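Local structure of ribokinase (Thermotoga maritima, 1VM7) at residues 26-31 against 47-52. The protein probably phosphorylates D-ribose at O-5, using ATP together with a divalent cation, most likely magnesium, to give D-ribose 5-phosphate. Sequence-based numbering, arbitrary orientation.
Sequences DIVLKV and NVFPGG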
ATOM      1  N   ASP A  26      -6.544   1.194   5.980  1.00 34.10           N
ATOM      2  CA  ASP A  26      -6.332   2.339   5.087  1.00 33.73           C
ATOM      3  C   ASP A  26      -4.876   2.751   5.147  1.00 33.84           C
ATOM      4  O   ASP A  26      -4.380   3.158   6.207  1.00 32.56           O
ATOM      5  CB  ASP A  26      -7.241   3.496   5.474  1.00 34.46           C
ATOM      6  CG  ASP A  26      -8.682   3.216   5.151  1.00 33.50           C
ATOM      7  OD1 ASP A  26      -8.927   2.546   4.154  1.00 33.72           O
ATOM      8  OD2 ASP A  26      -9.568   3.692   5.864  1.00 39.54           O
ATOM      9  N   ILE A  27      -4.207   2.647   4.002  1.00 33.09           N
ATOM     10  CA  ILE A  27      -2.785   2.943   3.889  1.00 33.22           C
ATOM     11  C   ILE A  27      -2.643   4.287   3.197  1.00 33.09           C
ATOM     12  O   ILE A  27      -2.898   4.404   1.991  1.00 33.25           O
ATOM     13  CB  ILE A  27      -2.005   1.809   3.141  1.00 33.69           C
ATOM     14  CG1 ILE A  27      -2.141   0.489   3.904  1.00 33.18           C
ATOM     15  CG2 ILE A  27      -0.529   2.155   2.979  1.00 33.12           C
ATOM     16  CD1 ILE A  27      -1.990  -0.712   3.029  1.00 36.06           C
ATOM     17  N   VAL A  28      -2.263   5.318   3.971  1.00 32.43           N
ATOM     18  CA  VAL A  28      -2.272   6.664   3.450  1.00 32.31           C
ATOM     19  C   VAL A  28      -0.849   7.004   3.079  1.00 32.87           C
ATOM     20  O   VAL A  28       0.046   7.027   3.931  1.00 32.45           O
ATOM     21  CB  VAL A  28      -2.835   7.684   4.462  1.00 33.02           C
ATOM     22  CG1 VAL A  28      -2.811   9.101   3.870  1.00 33.97           C
ATOM     23  CG2 VAL A  28      -4.262   7.294   4.852  1.00 33.29           C
ATOM     24  N   LEU A  29      -0.640   7.247   1.794  1.00 32.93           N
ATOM     25  CA  LEU A  29       0.673   7.630   1.310  1.00 33.45           C
ATOM     26  C   LEU A  29       0.623   9.125   0.957  1.00 33.19           C
ATOM     27  O   LEU A  29      -0.019   9.531   0.012  1.00 33.47           O
ATOM     28  CB  LEU A  29       1.072   6.789   0.109  1.00 33.52           C
ATOM     29  CG  LEU A  29       1.015   5.295   0.415  1.00 34.69           C
ATOM     30  CD1 LEU A  29       0.827   4.508  -0.840  1.00 34.55           C
ATOM     31  CD2 LEU A  29       2.248   4.892   1.203  1.00 34.12           C
ATOM     32  N   LYS A  30       1.314   9.916   1.753  1.00 33.77           N
ATOM     33  CA  LYS A  30       1.424  11.346   1.584  1.00 34.34           C
ATOM     34  C   LYS A  30       2.535  11.634   0.571  1.00 33.99           C
ATOM     35  O   LYS A  30       3.679  11.222   0.774  1.00 33.09           O
ATOM     36  CB  LYS A  30       1.802  11.912   2.942  1.00 35.42           C
ATOM     37  CG  LYS A  30       1.533  13.337   3.164  1.00 38.87           C
ATOM     38  CD  LYS A  30       1.259  13.584   4.644  1.00 42.70           C
ATOM     39  CE  LYS A  30      -0.226  13.330   4.999  1.00 44.63           C
ATOM     40  NZ  LYS A  30      -0.637  11.903   5.014  1.00 46.68           N
ATOM     41  N   VAL A  31       2.178  12.326  -0.513  1.00 33.51           N
ATOM     42  CA  VAL A  31       3.118  12.676  -1.586  1.00 33.36           C
ATOM     43  C   VAL A  31       3.030  14.153  -1.923  1.00 32.88           C
ATOM     44  O   VAL A  31       2.063  14.832  -1.592  1.00 32.84           O
ATOM     45  CB  VAL A  31       2.890  11.849  -2.889  1.00 33.05           C
ATOM     46  CG1 VAL A  31       3.220  10.408  -2.669  1.00 32.44           C
ATOM     47  CG2 VAL A  31       1.455  11.997  -3.408  1.00 34.00           C
ATOM     48  N   ASN A  47       1.153   6.206   6.695  1.00 32.61           N
ATOM     49  CA  ASN A  47       0.386   6.011   7.904  1.00 32.65           C
ATOM     50  C   ASN A  47      -0.768   5.061   7.655  1.00 32.62           C
ATOM     51  O   ASN A  47      -1.461   5.179   6.682  1.00 33.08           O
ATOM     52  CB  ASN A  47      -0.145   7.366   8.373  1.00 32.72           C
ATOM     53  CG  ASN A  47       0.970   8.325   8.711  1.00 31.55           C
ATOM     54  OD1 ASN A  47       1.514   8.276   9.808  1.00 36.79           O
ATOM     55  ND2 ASN A  47       1.316   9.196   7.790  1.00 29.04           N
ATOM     56  N   VAL A  48      -0.973   4.132   8.565  1.00 32.84           N
ATOM     57  CA  VAL A  48      -1.935   3.072   8.425  1.00 32.68           C
ATOM     58  C   VAL A  48      -2.985   3.211   9.533  1.00 32.57           C
ATOM     59  O   VAL A  48      -2.657   3.495  10.684  1.00 31.51           O
ATOM     60  CB  VAL A  48      -1.189   1.744   8.517  1.00 33.60           C
ATOM     61  CG1 VAL A  48      -2.085   0.592   8.256  1.00 34.58           C
ATOM     62  CG2 VAL A  48      -0.016   1.727   7.478  1.00 33.84           C
ATOM     63  N   PHE A  49      -4.246   3.067   9.149  1.00 32.16           N
ATOM     64  CA  PHE A  49      -5.359   3.276  10.023  1.00 32.12           C
ATOM     65  C   PHE A  49      -6.338   2.138   9.780  1.00 32.00           C
ATOM     66  O   PHE A  49      -6.516   1.699   8.637  1.00 32.64           O
ATOM     67  CB  PHE A  49      -6.048   4.594   9.690  1.00 32.58           C
ATOM     68  CG  PHE A  49      -5.125   5.763   9.670  1.00 33.34           C
ATOM     69  CD1 PHE A  49      -4.834   6.455  10.836  1.00 33.47           C
ATOM     70  CD2 PHE A  49      -4.530   6.157   8.487  1.00 32.80           C
ATOM     71  CE1 PHE A  49      -3.992   7.553  10.812  1.00 34.97           C
ATOM     72  CE2 PHE A  49      -3.706   7.249   8.462  1.00 35.28           C
ATOM     73  CZ  PHE A  49      -3.424   7.940   9.617  1.00 33.37           C
ATOM     74  N   PRO A  50      -6.983   1.662  10.850  1.00 31.61           N
ATOM     75  CA  PRO A  50      -8.099   0.765  10.642  1.00 31.74           C
ATOM     76  C   PRO A  50      -9.304   1.495   9.974  1.00 31.66           C
ATOM     77  O   PRO A  50      -9.519   2.676  10.181  1.00 31.65           O
ATOM     78  CB  PRO A  50      -8.419   0.250  12.037  1.00 31.28           C
ATOM     79  CG  PRO A  50      -7.703   1.188  13.006  1.00 31.88           C
ATOM     80  CD  PRO A  50      -6.771   2.033  12.268  1.00 31.60           C
ATOM     81  N   GLY A  51     -10.052   0.757   9.172  1.00 32.29           N
ATOM     82  CA  GLY A  51     -11.129   1.310   8.375  1.00 32.81           C
ATOM     83  C   GLY A  51     -12.072   0.230   7.926  1.00 33.07           C
ATOM     84  O   GLY A  51     -12.160  -0.843   8.554  1.00 33.66           O
ATOM     85  N   GLY A  52     -12.821   0.521   6.874  1.00 33.59           N
ATOM     86  CA  GLY A  52     -13.919  -0.332   6.469  1.00 32.99           C
ATOM     87  C   GLY A  52     -15.170   0.200   7.142  1.00 33.21           C
ATOM     88  O   GLY A  52     -15.143   0.585   8.294  1.00 33.57           O
TER
HETATM   89  O   HOH W   1     -12.524   2.689   5.592  1.00 33.19           O
HETATM   90  O   HOH W   2       0.398   9.362   5.376  1.00 34.74           O
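The lid of a PfkB-family sugar kinase, a small beta-sheet that in ribokinases both closes over the sugar and builds the dimer, illustrates how an antiparallel hairpin can turn one face to a second subunit and helix 79-90 and the other, with Asp26, to the predicted ribose site. Strands 24-30 and 40-51 pair here in two hydrogen-bonded rungs. At Asp26 and Phe49 the bond from Asp26 N to Phe49 O is short (2.7 Å) and runs nearly along the carbonyl axis, while the return bond from Phe49 N to Asp26 O is more bent, 151° at the hydrogen. The Val28-Asn47 rung is straighter at the hydrogen, though its Asn47 N to Val28 O bond is the longest, 3.1 Å. Between them, Ile27 and Val48 form a non-hydrogen-bonded pair whose side chains barely touch; Ile27 is instead buried by Tyr80 and by Phe107 of the second subunit.

The opposite face makes closer cross-strand contacts yet is more open to solvent, with Phe49 exposed. Val28 CG2, anti to its carbonyl carbon, meets the Phe49 ring at its edge, 3.7 Å from CE2. A beta-carbon on Gly51 would point toward the other strand and clash with Asp26 OD2. A water donates to Asp26 OD2 and accepts from Gly52 N. Toward the far end Asn47 ND2 bonds to Glu45 OE1, and a second water accepts hydrogen bonds from Asn47 ND2 and Lys30 NZ while donating to Val28 O at 2.8 Å.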